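Local atomic coordinates of polysaccharide deacetylase-like protein (Bacillus anthracis, PDB entry 4V33), a protein that is a putative polysaccharide deacetylase, a zinc-binding hydrolase that probably removes acetyl groups from polysaccharides and helps maintain osmotic stability and cell shape. Residues E45-H56 with I131-E141; G181-R189 with F226-M234. One frame throughout, in Å; residues are numbered along the deposited sequence.

The two contacts lie in different parts of the chain and follow one another in sequence, contact 1 closing before contact 2 opens. Contact 1 joins the edge strands of two antiparallel sheets in the fibronectin type III domain near the N-terminus. Contact 2 is buried in the parallel sheet of the deacetylase part. Their centres are about 30 Å apart, and their nearest atoms about 11 Å, so they do not touch. Contact 2 runs toward the metal site: the side chain of Y233 is about 7 Å from the zinc ion held by D206, H264 and H268. The carboxylate of E141 hydrogen-bonds to N194 of the deacetylase sequence, tying the end of contact 1 to that part of the chain.

Contact 1 of 2, residues E45-H56 with I131-E141; sequences EQGKISYNPITH and IPLTKSAITFE
Where Y51 meets I138, strands 48-51 and 130-140 run in roughly the same direction, 36° apart with their axes 6.8 Å from each other at the closest, and direct backbone bonding is confined to the start of the contact. There the carbonyl O of L133 accepts twice: E45 N lies 2.8 Å from L133 O, nearly in line with the C=O bond, and Q46 N reaches the same O at 3.0 Å from above the carbonyl plane. L133 and T134 form a classic beta bulge opposite A121. G47 suits its positive phi of 87°, where a side chain would jam against the preceding carbonyl. The long Q46 chain crosses L133, with Q46 CG 3.5 Å from L133 CD2, while its amide is held by K69 and D70.

The backbones move apart as far as Y51 and I138 and come together again at H56 and E141. Branched I49 lies alongside T134, the two pointing opposite ways, with I49 CG1 3.8 Å from T134 CG2; I49 CD1 also rests on S136 CB. A water donates to I49 O and hydrogen-bonds to S136 OG. I138 lays its CD1 over the centre of the Y51 ring, 3.8 Å from the centroid, in a CH-pi contact. Y51 CG sits between the backbone N and the carbonyl carbon (chi1 47°), which brings the ring over I138, and its hydroxyl reaches a water that accepts from T139 N. I54 continues the apolar row: its CD1 lies 3.3 Å from T139 O and over one face of F140. Beyond it H56 CB touches E141 CB, and another water ties the carbonyls of T55 and T139 to E141 N. Strands 48-51 and 130-140, edges of the three- and four-stranded sheets, thus lie side by side without pairing, joined by side chains and water, as the first and last strands of a fibronectin type III sandwich are.

Contact 2 of 2, residues G181-R189 with F226-M234; sequences GYTLLTFER and FKPVATEYM. With EDO (1,2-ethanediol), chain G; ACT (acetate ion), chain E.
Apolar packing begins at L184, whose two methyl branches divide the work: CD1 lies 3.9 Å from F226 CE1, while CD2 meets P228 CB at 4.0 Å. Compact V229 fits against the backbone here, its CG2 3.3 Å from L184 O and also near T186. T186 CG2 lies 3.5 Å from A230 O; the T186 hydroxyl, set between the backbone N and the carbonyl carbon (chi1 55°), turns to E188 OE1 instead. F187 and Y233 cross at about a right angle, F187 CE2 lying 3.4 Å from Y233 OH, and F187 also stacks on F320.

Strands 183-185 and 230-234 each pair in parallel with strand 199-206, as expected of the distorted beta/alpha barrel of the polysaccharide deacetylase (NodB-like) family, and no direct hydrogen bond joins the two segments.

Water does the polar joining. One molecule donates to the carbonyls of both L184 and K227. A second lies within hydrogen-bonding distance of L185 O and V229 O, a third of L185 O and T231 OG1. With a fourth, which accepts from F187 N, T231 OG1 has two water partners that satisfy a buried hydroxyl. V229 N, by contrast, is buried without a partner.

A 1,2-ethanediol, probably from the crystallisation liquor, spans the far end: its O2 accepts from L184 N at 2.8 Å, and its O1 from K227 N at 2.8 Å, with C2 beside the F226 ring.

Contact 1 of 2, residues E45-H56 with I131-E141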
loop_
_atom_site.group_PDB
_atom_site.type_symbol
_atom_site.label_atom_id
_atom_site.label_comp_id
_atom_site.label_asym_id
_atom_site.label_seq_id
_atom_site.Cartn_x
_atom_site.Cartn_y
_atom_site.Cartn_z
ATOM N N GLU A 45 -30.223 7.306 -7.718
ATOM C CA GLU A 45 -31.475 7.950 -8.102
ATOM C C GLU A 45 -32.441 8.058 -6.926
ATOM O O GLU A 45 -33.093 9.084 -6.754
ATOM C CB GLU A 45 -32.132 7.214 -9.273
ATOM C CG GLU A 45 -33.465 7.804 -9.706
ATOM C CD GLU A 45 -33.469 8.252 -11.158
ATOM O OE1 GLU A 45 -32.381 8.307 -11.772
ATOM O OE2 GLU A 45 -34.562 8.547 -11.687
ATOM N N GLN A 46 -32.542 7.004 -6.121
ATOM C CA GLN A 46 -33.329 7.078 -4.888
ATOM C C GLN A 46 -32.826 6.109 -3.822
ATOM O O GLN A 46 -32.228 5.072 -4.130
ATOM C CB GLN A 46 -34.822 6.851 -5.154
ATOM C CG GLN A 46 -35.170 5.418 -5.493
ATOM C CD GLN A 46 -36.666 5.176 -5.600
ATOM O OE1 GLN A 46 -37.359 5.026 -4.592
ATOM N NE2 GLN A 46 -37.169 5.124 -6.829
ATOM N N GLY A 47 -33.069 6.460 -2.564
ATOM C CA GLY A 47 -32.674 5.623 -1.449
ATOM C C GLY A 47 -31.260 5.884 -0.975
ATOM O O GLY A 47 -30.468 6.550 -1.644
ATOM N N LYS A 48 -30.945 5.361 0.201
ATOM C CA LYS A 48 -29.615 5.498 0.768
ATOM C C LYS A 48 -29.206 4.181 1.393
ATOM O O LYS A 48 -29.959 3.587 2.162
ATOM C CB LYS A 48 -29.583 6.612 1.816
ATOM C CG LYS A 48 -29.858 8.000 1.257
ATOM C CD LYS A 48 -28.708 8.493 0.385
ATOM C CE LYS A 48 -27.500 8.880 1.229
ATOM N NZ LYS A 48 -26.408 9.491 0.415
ATOM N N ILE A 49 -28.017 3.718 1.033
ATOM C CA ILE A 49 -27.451 2.519 1.618
ATOM C C ILE A 49 -26.676 2.906 2.868
ATOM O O ILE A 49 -25.882 3.845 2.845
ATOM C CB ILE A 49 -26.493 1.831 0.635
ATOM C CG1 ILE A 49 -27.262 1.332 -0.592
ATOM C CG2 ILE A 49 -25.747 0.690 1.320
ATOM C CD1 ILE A 49 -26.369 0.920 -1.742
ATOM N N SER A 50 -26.927 2.200 3.964
ATOM C CA SER A 50 -26.105 2.360 5.161
ATOM C C SER A 50 -25.761 0.990 5.720
ATOM O O SER A 50 -26.253 -0.032 5.240
ATOM C CB SER A 50 -26.821 3.201 6.215
ATOM O OG SER A 50 -28.004 2.560 6.654
ATOM N N TYR A 51 -24.901 0.965 6.729
ATOM C CA TYR A 51 -24.545 -0.284 7.381
ATOM C C TYR A 51 -24.106 -0.019 8.809
ATOM O O TYR A 51 -23.701 1.096 9.149
ATOM C CB TYR A 51 -23.448 -1.025 6.605
ATOM C CG TYR A 51 -22.287 -0.158 6.180
ATOM C CD1 TYR A 51 -21.202 0.040 7.020
ATOM C CD2 TYR A 51 -22.269 0.454 4.931
ATOM C CE1 TYR A 51 -20.132 0.832 6.638
ATOM C CE2 TYR A 51 -21.205 1.248 4.539
ATOM C CZ TYR A 51 -20.139 1.431 5.396
ATOM O OH TYR A 51 -19.074 2.217 5.020
ATOM N N ASN A 52 -24.209 -1.038 9.655
ATOM C CA ASN A 52 -23.733 -0.914 11.024
ATOM C C ASN A 52 -22.246 -0.580 11.021
ATOM O O ASN A 52 -21.489 -1.132 10.226
ATOM C CB ASN A 52 -23.997 -2.200 11.808
ATOM C CG ASN A 52 -25.472 -2.526 11.911
ATOM O OD1 ASN A 52 -26.325 -1.672 11.678
ATOM N ND2 ASN A 52 -25.780 -3.768 12.264
ATOM N N PRO A 53 -21.825 0.341 11.900
ATOM C CA PRO A 53 -20.431 0.798 11.928
ATOM C C PRO A 53 -19.432 -0.351 12.020
ATOM O O PRO A 53 -19.677 -1.336 12.716
ATOM C CB PRO A 53 -20.370 1.640 13.202
ATOM C CG PRO A 53 -21.752 2.153 13.368
ATOM C CD PRO A 53 -22.661 1.055 12.881
ATOM N N ILE A 54 -18.320 -0.222 11.308
ATOM C CA ILE A 54 -17.259 -1.211 11.376
ATOM C C ILE A 54 -15.946 -0.544 11.737
ATOM O O ILE A 54 -15.820 0.679 11.659
ATOM C CB ILE A 54 -17.090 -1.965 10.045
ATOM C CG1 ILE A 54 -16.880 -0.979 8.893
ATOM C CG2 ILE A 54 -18.291 -2.859 9.793
ATOM C CD1 ILE A 54 -16.530 -1.645 7.568
ATOM N N THR A 55 -14.977 -1.351 12.152
ATOM C CA THR A 55 -13.622 -0.870 12.391
ATOM C C THR A 55 -12.685 -1.715 11.553
ATOM O O THR A 55 -13.127 -2.618 10.840
ATOM C CB THR A 55 -13.213 -0.994 13.867
ATOM O OG1 THR A 55 -13.062 -2.379 14.213
ATOM C CG2 THR A 55 -14.251 -0.346 14.771
ATOM N N HIS A 56 -11.387 -1.442 11.639
ATOM C CA HIS A 56 -10.404 -2.189 10.856
ATOM C C HIS A 56 -10.372 -3.674 11.228
ATOM O O HIS A 56 -9.875 -4.499 10.461
ATOM C CB HIS A 56 -9.007 -1.577 11.009
ATOM C CG HIS A 56 -8.459 -1.657 12.400
ATOM N ND1 HIS A 56 -8.787 -0.748 13.382
ATOM C CD2 HIS A 56 -7.598 -2.532 12.972
ATOM C CE1 HIS A 56 -8.157 -1.062 14.500
ATOM N NE2 HIS A 56 -7.428 -2.141 14.279
ATOM N N ILE A 131 -36.475 -1.348 -10.221
ATOM C CA ILE A 131 -36.341 0.082 -9.972
ATOM C C ILE A 131 -34.908 0.378 -9.552
ATOM O O ILE A 131 -34.436 -0.154 -8.551
ATOM C CB ILE A 131 -37.255 0.522 -8.805
ATOM C CG1 ILE A 131 -38.708 0.123 -9.064
ATOM C CG2 ILE A 131 -37.130 2.028 -8.543
ATOM C CD1 ILE A 131 -39.373 0.895 -10.194
ATOM N N PRO A 132 -34.209 1.230 -10.312
ATOM C CA PRO A 132 -32.854 1.614 -9.905
ATOM C C PRO A 132 -32.904 2.375 -8.585
ATOM O O PRO A 132 -33.748 3.254 -8.413
ATOM C CB PRO A 132 -32.393 2.546 -11.032
ATOM C CG PRO A 132 -33.334 2.285 -12.179
ATOM C CD PRO A 132 -34.632 1.888 -11.561
ATOM N N LEU A 133 -32.021 2.029 -7.658
ATOM C CA LEU A 133 -31.973 2.751 -6.397
ATOM C C LEU A 133 -30.688 3.570 -6.309
ATOM O O LEU A 133 -30.643 4.713 -6.767
ATOM C CB LEU A 133 -32.136 1.795 -5.211
ATOM C CG LEU A 133 -33.470 1.032 -5.217
ATOM C CD1 LEU A 133 -33.527 0.027 -4.070
ATOM C CD2 LEU A 133 -34.682 1.976 -5.170
ATOM N N THR A 134 -29.638 2.993 -5.746
ATOM C CA THR A 134 -28.414 3.752 -5.537
ATOM C C THR A 134 -27.195 2.836 -5.424
ATOM O O THR A 134 -27.322 1.610 -5.437
ATOM C CB THR A 134 -28.562 4.668 -4.295
ATOM O OG1 THR A 134 -27.419 5.525 -4.167
ATOM C CG2 THR A 134 -28.746 3.835 -3.033
ATOM N N LYS A 135 -26.016 3.441 -5.340
ATOM C CA LYS A 135 -24.767 2.701 -5.254
ATOM C C LYS A 135 -23.977 3.203 -4.061
ATOM O O LYS A 135 -24.110 4.363 -3.665
ATOM C CB LYS A 135 -23.936 2.895 -6.523
ATOM C CG LYS A 135 -24.651 2.551 -7.817
ATOM C CD LYS A 135 -23.762 2.847 -9.015
ATOM C CE LYS A 135 -24.431 2.444 -10.321
ATOM N NZ LYS A 135 -25.705 3.176 -10.545
ATOM N N SER A 136 -23.164 2.323 -3.487
ATOM C CA SER A 136 -22.267 2.706 -2.409
ATOM C C SER A 136 -21.121 1.711 -2.358
ATOM O O SER A 136 -20.909 0.941 -3.296
ATOM C CB SER A 136 -23.013 2.730 -1.071
ATOM O OG SER A 136 -22.238 3.375 -0.060
ATOM N N ALA A 137 -20.380 1.748 -1.261
ATOM C CA ALA A 137 -19.281 0.831 -1.047
ATOM C C ALA A 137 -19.061 0.655 0.445
ATOM O O ALA A 137 -19.465 1.497 1.255
ATOM C CB ALA A 137 -18.011 1.342 -1.719
ATOM N N ILE A 138 -18.438 -0.461 0.795
ATOM C CA ILE A 138 -18.013 -0.711 2.162
ATOM C C ILE A 138 -16.592 -1.252 2.121
ATOM O O ILE A 138 -16.253 -2.063 1.261
ATOM C CB ILE A 138 -18.947 -1.704 2.878
ATOM C CG1 ILE A 138 -18.488 -1.918 4.321
ATOM C CG2 ILE A 138 -19.041 -3.028 2.118
ATOM C CD1 ILE A 138 -19.501 -2.642 5.170
ATOM N N THR A 139 -15.752 -0.784 3.039
ATOM C CA THR A 139 -14.355 -1.195 3.035
ATOM C C THR A 139 -13.944 -1.877 4.333
ATOM O O THR A 139 -14.023 -1.289 5.412
ATOM C CB THR A 139 -13.418 -0.002 2.769
ATOM O OG1 THR A 139 -13.705 0.549 1.476
ATOM C CG2 THR A 139 -11.959 -0.461 2.814
ATOM N N PHE A 140 -13.519 -3.131 4.210
ATOM C CA PHE A 140 -12.901 -3.858 5.309
ATOM C C PHE A 140 -11.390 -3.738 5.148
ATOM O O PHE A 140 -10.799 -4.376 4.277
ATOM C CB PHE A 140 -13.357 -5.327 5.297
ATOM C CG PHE A 140 -14.815 -5.498 5.637
ATOM C CD1 PHE A 140 -15.784 -5.408 4.654
ATOM C CD2 PHE A 140 -15.211 -5.704 6.947
ATOM C CE1 PHE A 140 -17.124 -5.540 4.973
ATOM C CE2 PHE A 140 -16.549 -5.837 7.270
ATOM C CZ PHE A 140 -17.506 -5.754 6.281
ATOM N N GLU A 141 -10.779 -2.898 5.978
ATOM C CA GLU A 141 -9.376 -2.515 5.797
ATOM C C GLU A 141 -8.437 -3.696 5.633
ATOM O O GLU A 141 -8.473 -4.645 6.418
ATOM C CB GLU A 141 -8.891 -1.647 6.963
ATOM C CG GLU A 141 -9.523 -0.267 7.026
ATOM C CD GLU A 141 -9.174 0.605 5.829
ATOM O OE1 GLU A 141 -8.161 0.331 5.157
ATOM O OE2 GLU A 141 -9.925 1.571 5.559
HETATM O O HOH W 1 -27.441 7.886 -5.863
HETATM O O HOH W 2 -35.451 5.107 -9.205
HETATM O O HOH W 3 -23.139 3.468 2.473
HETATM O O HOH W 4 -16.541 1.553 4.542
HETATM O O HOH W 5 -12.542 -1.882 8.061
#

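Contact 2 of 2, residues G181-R189 with F226-M234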
loop_
_atom_site.group_PDB
_atom_site.type_symbol
_atom_site.label_atom_id
_atom_site.label_comp_id
_atom_site.label_asym_id
_atom_site.label_seq_id
_atom_site.Cartn_x
_atom_site.Cartn_y
_atom_site.Cartn_z
ATOM N N GLY A 181 0.182 -13.668 -6.496
ATOM C CA GLY A 181 -0.862 -12.696 -6.766
ATOM C C GLY A 181 -0.800 -11.419 -5.957
ATOM O O GLY A 181 -1.814 -10.749 -5.787
ATOM N N TYR A 182 0.377 -11.072 -5.451
ATOM C CA TYR A 182 0.545 -9.801 -4.758
ATOM C C TYR A 182 0.498 -8.640 -5.744
ATOM O O TYR A 182 0.912 -8.776 -6.894
ATOM C CB TYR A 182 1.873 -9.791 -3.979
ATOM C CG TYR A 182 1.818 -10.626 -2.725
ATOM C CD1 TYR A 182 1.972 -12.010 -2.782
ATOM C CD2 TYR A 182 1.579 -10.040 -1.488
ATOM C CE1 TYR A 182 1.895 -12.778 -1.632
ATOM C CE2 TYR A 182 1.501 -10.802 -0.338
ATOM C CZ TYR A 182 1.665 -12.170 -0.418
ATOM O OH TYR A 182 1.587 -12.939 0.723
ATOM N N THR A 183 -0.006 -7.497 -5.283
ATOM C CA THR A 183 0.006 -6.288 -6.093
ATOM C C THR A 183 1.013 -5.314 -5.490
ATOM O O THR A 183 0.807 -4.770 -4.398
ATOM C CB THR A 183 -1.388 -5.611 -6.157
ATOM O OG1 THR A 183 -2.365 -6.552 -6.611
ATOM C CG2 THR A 183 -1.358 -4.417 -7.108
ATOM N N LEU A 184 2.120 -5.118 -6.195
ATOM C CA LEU A 184 3.152 -4.197 -5.720
ATOM C C LEU A 184 2.692 -2.764 -5.952
ATOM O O LEU A 184 2.181 -2.428 -7.027
ATOM C CB LEU A 184 4.483 -4.471 -6.425
ATOM C CG LEU A 184 5.317 -5.647 -5.885
ATOM C CD1 LEU A 184 4.628 -7.011 -6.033
ATOM C CD2 LEU A 184 6.685 -5.675 -6.560
ATOM N N LEU A 185 2.852 -1.936 -4.926
ATOM C CA LEU A 185 2.419 -0.548 -4.968
ATOM C C LEU A 185 3.519 0.388 -4.508
ATOM O O LEU A 185 4.481 -0.026 -3.853
ATOM C CB LEU A 185 1.207 -0.329 -4.057
ATOM C CG LEU A 185 -0.073 -1.083 -4.407
ATOM C CD1 LEU A 185 -1.130 -0.812 -3.344
ATOM C CD2 LEU A 185 -0.579 -0.691 -5.793
ATOM N N THR A 186 3.357 1.659 -4.859
ATOM C CA THR A 186 4.168 2.742 -4.306
ATOM C C THR A 186 3.208 3.781 -3.741
ATOM O O THR A 186 2.001 3.670 -3.935
ATOM C CB THR A 186 5.092 3.377 -5.367
ATOM O OG1 THR A 186 4.319 3.820 -6.495
ATOM C CG2 THR A 186 6.129 2.365 -5.838
ATOM N N PHE A 187 3.713 4.809 -3.063
ATOM C CA PHE A 187 2.823 5.708 -2.328
ATOM C C PHE A 187 1.926 6.584 -3.202
ATOM O O PHE A 187 0.918 7.102 -2.732
ATOM C CB PHE A 187 3.608 6.533 -1.290
ATOM C CG PHE A 187 4.067 5.707 -0.130
ATOM C CD1 PHE A 187 3.158 5.294 0.840
ATOM C CD2 PHE A 187 5.388 5.278 -0.037
ATOM C CE1 PHE A 187 3.558 4.498 1.895
ATOM C CE2 PHE A 187 5.798 4.475 1.020
ATOM C CZ PHE A 187 4.884 4.083 1.987
ATOM N N GLU A 188 2.272 6.714 -4.478
ATOM C CA GLU A 188 1.389 7.381 -5.432
ATOM C C GLU A 188 0.047 6.654 -5.571
ATOM O O GLU A 188 -0.941 7.248 -6.012
ATOM C CB GLU A 188 2.052 7.482 -6.805
ATOM C CG GLU A 188 3.301 8.339 -6.825
ATOM C CD GLU A 188 4.562 7.577 -6.455
ATOM O OE1 GLU A 188 4.472 6.392 -6.057
ATOM O OE2 GLU A 188 5.650 8.174 -6.588
ATOM N N ARG A 189 0.015 5.379 -5.194
ATOM C CA ARG A 189 -1.216 4.593 -5.253
ATOM C C ARG A 189 -1.697 4.200 -3.866
ATOM O O ARG A 189 -2.322 3.154 -3.705
ATOM C CB ARG A 189 -1.015 3.342 -6.105
ATOM C CG ARG A 189 -0.910 3.631 -7.589
ATOM C CD ARG A 189 -0.852 2.316 -8.362
ATOM N NE ARG A 189 -2.134 1.619 -8.343
ATOM C CZ ARG A 189 -2.318 0.389 -8.814
ATOM N NH1 ARG A 189 -1.298 -0.289 -9.325
ATOM N NH2 ARG A 189 -3.525 -0.163 -8.781
ATOM N N PHE A 226 2.704 -9.440 -14.502
ATOM C CA PHE A 226 3.384 -8.891 -13.328
ATOM C C PHE A 226 3.950 -7.499 -13.619
ATOM O O PHE A 226 4.831 -7.350 -14.465
ATOM C CB PHE A 226 4.500 -9.855 -12.910
ATOM C CG PHE A 226 5.154 -9.526 -11.595
ATOM C CD1 PHE A 226 4.429 -9.532 -10.414
ATOM C CD2 PHE A 226 6.516 -9.266 -11.534
ATOM C CE1 PHE A 226 5.047 -9.241 -9.194
ATOM C CE2 PHE A 226 7.139 -8.984 -10.323
ATOM C CZ PHE A 226 6.402 -8.978 -9.152
ATOM N N LYS A 227 3.430 -6.488 -12.924
ATOM C CA LYS A 227 3.859 -5.100 -13.109
ATOM C C LYS A 227 4.500 -4.590 -11.827
ATOM O O LYS A 227 3.849 -3.943 -11.006
ATOM C CB LYS A 227 2.669 -4.211 -13.477
ATOM C CG LYS A 227 1.870 -4.701 -14.668
ATOM C CD LYS A 227 2.736 -4.856 -15.903
ATOM C CE LYS A 227 1.876 -5.161 -17.127
ATOM N NZ LYS A 227 2.699 -5.395 -18.346
ATOM N N PRO A 228 5.789 -4.895 -11.633
ATOM C CA PRO A 228 6.402 -4.539 -10.356
ATOM C C PRO A 228 6.718 -3.060 -10.250
ATOM O O PRO A 228 7.062 -2.409 -11.241
ATOM C CB PRO A 228 7.705 -5.343 -10.363
ATOM C CG PRO A 228 8.049 -5.444 -11.835
ATOM C CD PRO A 228 6.723 -5.594 -12.535
ATOM N N VAL A 229 6.571 -2.543 -9.035
ATOM C CA VAL A 229 7.044 -1.207 -8.686
ATOM C C VAL A 229 7.694 -1.273 -7.311
ATOM O O VAL A 229 7.496 -2.235 -6.566
ATOM C CB VAL A 229 5.909 -0.158 -8.671
ATOM C CG1 VAL A 229 5.360 0.063 -10.078
ATOM C CG2 VAL A 229 4.810 -0.571 -7.709
ATOM N N ALA A 230 8.485 -0.258 -6.973
ATOM C CA ALA A 230 9.140 -0.212 -5.677
ATOM C C ALA A 230 9.516 1.213 -5.325
ATOM O O ALA A 230 9.562 2.081 -6.197
ATOM C CB ALA A 230 10.405 -1.099 -5.678
ATOM N N THR A 231 9.780 1.439 -4.042
ATOM C CA THR A 231 10.181 2.756 -3.542
ATOM C C THR A 231 11.651 2.723 -3.133
ATOM O O THR A 231 12.086 1.810 -2.435
ATOM C CB THR A 231 9.349 3.139 -2.311
ATOM O OG1 THR A 231 7.966 3.227 -2.684
ATOM C CG2 THR A 231 9.802 4.476 -1.732
ATOM N N GLU A 232 12.411 3.719 -3.581
ATOM C CA GLU A 232 13.790 3.883 -3.153
ATOM C C GLU A 232 13.834 5.129 -2.291
ATOM O O GLU A 232 13.426 6.197 -2.740
ATOM C CB GLU A 232 14.702 4.082 -4.364
ATOM C CG GLU A 232 16.158 4.391 -3.997
ATOM C CD GLU A 232 16.860 3.180 -3.431
ATOM O OE1 GLU A 232 16.971 2.177 -4.177
ATOM O OE2 GLU A 232 17.276 3.220 -2.249
ATOM N N TYR A 233 14.304 4.992 -1.057
ATOM C CA TYR A 233 14.476 6.152 -0.195
ATOM C C TYR A 233 15.932 6.598 -0.281
ATOM O O TYR A 233 16.819 5.977 0.292
ATOM C CB TYR A 233 14.134 5.799 1.242
ATOM C CG TYR A 233 12.686 5.451 1.551
ATOM C CD1 TYR A 233 11.698 6.432 1.567
ATOM C CD2 TYR A 233 12.327 4.149 1.898
ATOM C CE1 TYR A 233 10.378 6.121 1.901
ATOM C CE2 TYR A 233 11.021 3.828 2.236
ATOM C CZ TYR A 233 10.061 4.820 2.250
ATOM O OH TYR A 233 8.773 4.507 2.602
ATOM N N MET A 234 16.166 7.688 -1.005
ATOM C CA MET A 234 17.508 8.135 -1.356
ATOM C C MET A 234 18.084 9.093 -0.321
ATOM O O MET A 234 17.421 10.065 0.064
ATOM C CB MET A 234 17.435 8.860 -2.708
ATOM C CG MET A 234 18.767 9.366 -3.239
ATOM S SD MET A 234 19.673 8.008 -4.007
ATOM C CE MET A 234 21.333 8.317 -3.385
HETATM C C1 EDO G . 1.116 -7.551 -10.081
HETATM O O1 EDO G . 1.130 -6.778 -11.284
HETATM C C2 EDO G . 2.299 -7.157 -9.197
HETATM O O2 EDO G . 2.228 -5.771 -8.878
HETATM C C ACT E . 0.235 -15.874 0.153
HETATM O O ACT E . 1.391 -15.441 0.338
HETATM O OXT ACT E . -0.665 -15.011 0.118
HETATM C CH3 ACT E . -0.050 -17.338 -0.015
HETATM O O HOH W 6 1.949 -2.613 -9.604
HETATM O O HOH W 7 6.181 -2.236 -4.210
HETATM O O HOH W 8 6.849 0.716 -2.481
HETATM O O HOH W 9 6.511 5.607 -3.081
#